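PDB 6RY0: mannan endo-1,6-alpha-mannosidase from Chaetomium thermophilum, which probably cleaves alpha-1,6-mannosidic linkages as a family 76 glycosidase and acts as a transglycosidase that joins GPI-anchored glycoproteins to the fungal cell wall. Local coordinates for residues Gly65-Thr68 / Tyr74-Trp77. Numbering follows the deposited sequence.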
loop_
_atom_site.group_PDB
_atom_site.type_symbol
_atom_site.label_atom_id
_atom_site.label_comp_id
_atom_site.label_asym_id
_atom_site.label_seq_id
_atom_site.Cartn_x
_atom_site.Cartn_y
_atom_site.Cartn_z
ATOM N N GLY A 65 -1.712 -13.595 13.641
ATOM C CA GLY A 65 -0.316 -13.796 13.364
ATOM C C GLY A 65 0.519 -13.236 14.474
ATOM O O GLY A 65 -0.017 -12.773 15.477
ATOM N N PRO A 66 1.833 -13.228 14.292
ATOM C CA PRO A 66 2.547 -13.644 13.079
ATOM C C PRO A 66 2.735 -15.156 12.999
ATOM O O PRO A 66 2.654 -15.861 14.015
ATOM C CB PRO A 66 3.881 -12.943 13.216
ATOM C CG PRO A 66 4.085 -12.916 14.717
ATOM C CD PRO A 66 2.746 -12.721 15.324
ATOM N N PRO A 67 3.024 -15.652 11.789
ATOM C CA PRO A 67 3.173 -17.107 11.646
ATOM C C PRO A 67 4.387 -17.661 12.373
ATOM O O PRO A 67 4.397 -18.838 12.729
ATOM C CB PRO A 67 3.292 -17.302 10.144
ATOM C CG PRO A 67 3.577 -15.966 9.575
ATOM C CD PRO A 67 3.007 -14.960 10.485
ATOM N N THR A 68 5.367 -16.812 12.648
ATOM C CA THR A 68 6.530 -17.178 13.444
ATOM C C THR A 68 6.160 -17.584 14.860
ATOM O O THR A 68 6.899 -18.343 15.483
ATOM C CB THR A 68 7.525 -16.003 13.504
ATOM O OG1 THR A 68 6.817 -14.782 13.785
ATOM C CG2 THR A 68 8.216 -15.867 12.172
ATOM N N TYR A 74 -0.456 -14.053 9.148
ATOM C CA TYR A 74 -0.203 -12.702 8.647
ATOM C C TYR A 74 0.744 -11.925 9.491
ATOM O O TYR A 74 0.743 -12.032 10.722
ATOM C CB TYR A 74 -1.560 -11.957 8.534
ATOM C CG TYR A 74 -2.585 -12.766 7.782
ATOM C CD1 TYR A 74 -2.480 -12.995 6.418
ATOM C CD2 TYR A 74 -3.642 -13.375 8.453
ATOM C CE1 TYR A 74 -3.390 -13.815 5.757
ATOM C CE2 TYR A 74 -4.548 -14.191 7.815
ATOM C CZ TYR A 74 -4.407 -14.424 6.460
ATOM O OH TYR A 74 -5.273 -15.228 5.750
ATOM N N TYR A 75 1.556 -11.109 8.845
ATOM C CA TYR A 75 2.501 -10.223 9.520
ATOM C C TYR A 75 1.886 -8.849 9.816
ATOM O O TYR A 75 0.900 -8.446 9.178
ATOM C CB TYR A 75 3.777 -10.098 8.674
ATOM C CG TYR A 75 4.577 -11.365 8.656
ATOM C CD1 TYR A 75 5.466 -11.653 9.675
ATOM C CD2 TYR A 75 4.436 -12.296 7.632
ATOM C CE1 TYR A 75 6.224 -12.832 9.655
ATOM C CE2 TYR A 75 5.193 -13.456 7.613
ATOM C CZ TYR A 75 6.084 -13.704 8.620
ATOM O OH TYR A 75 6.837 -14.866 8.614
ATOM N N TRP A 76 2.503 -8.135 10.744
ATOM C CA TRP A 76 2.054 -6.826 11.231
ATOM C C TRP A 76 1.724 -5.846 10.123
ATOM O O TRP A 76 0.696 -5.157 10.184
ATOM C CB TRP A 76 3.179 -6.282 12.111
ATOM C CG TRP A 76 3.001 -4.922 12.695
ATOM C CD1 TRP A 76 2.178 -4.560 13.735
ATOM C CD2 TRP A 76 3.726 -3.744 12.340
ATOM N NE1 TRP A 76 2.334 -3.221 14.022
ATOM C CE2 TRP A 76 3.304 -2.714 13.201
ATOM C CE3 TRP A 76 4.730 -3.470 11.417
ATOM C CZ2 TRP A 76 3.817 -1.445 13.138
ATOM C CZ3 TRP A 76 5.231 -2.178 11.348
ATOM C CH2 TRP A 76 4.783 -1.189 12.230
ATOM N N TRP A 77 2.567 -5.738 9.098
ATOM C CA TRP A 77 2.314 -4.735 8.080
ATOM C C TRP A 77 1.000 -4.977 7.368
ATOM O O TRP A 77 0.396 -4.015 6.869
ATOM C CB TRP A 77 3.460 -4.728 7.048
ATOM C CG TRP A 77 3.365 -5.805 6.070
ATOM C CD1 TRP A 77 3.723 -7.118 6.216
ATOM C CD2 TRP A 77 2.738 -5.694 4.780
ATOM N NE1 TRP A 77 3.356 -7.826 5.089
ATOM C CE2 TRP A 77 2.776 -6.969 4.181
ATOM C CE3 TRP A 77 2.162 -4.629 4.070
ATOM C CZ2 TRP A 77 2.290 -7.202 2.892
ATOM C CZ3 TRP A 77 1.701 -4.865 2.794
ATOM C CH2 TRP A 77 1.768 -6.133 2.230
#
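A proline–tyrosine CH-pi contact, Pro67 on Tyr75, joins a surface loop to the residues that lead into helix 76-93, in the connection that follows helix 33-48. The evidence is direct: Pro67 CD stands 3.8 Å from the centroid of the Tyr75 ring and 11° off its normal, so a C-H of the pyrrolidine faces the pi system. The ring of Pro67 runs on toward the phenol end, with CG 3.5 Å from Tyr75 CZ. At the ring's edge, near its plane, the methyl CG2 of Thr68 lies 3.9 Å from Tyr75 OH. Pro66 approaches obliquely, its CB 4.1 Å from Tyr75 CD1. With chi1 at -70°, Tyr75 CG is anti to its carbonyl carbon, which swings the phenol across the prolines. With an alanine here, Pro67 would probably lose the aromatic face it packs on, and a gap would open beside Pro66 and Thr68.

Alongside the ring contact, the backbones meet through the carbonyl of Tyr74, which receives two CA-H...O contacts: Gly65 CA lies 3.3 Å from Tyr74 O, with 167° at the hydrogen, and Pro66 CA lies 3.4 Å from the same oxygen. Gly65 has no room for a side chain, since a CB would collide with Tyr74 O and, at these backbone angles, with the carbonyl O of the residue before; the peptide to Pro66 is cis.

Tyr74 turns from the loop, and its OH bonds to Ser387 OG and to the backbone N of Ala389, at the start of helix 389-401. Nearby, Asp73 and His385 bind a calcium ion that lies about 6 Å from the side chain of Pro67, while the buried side chains of Trp76 and Trp77 pack helix 76-93 against helix 127-142, touching Asp129.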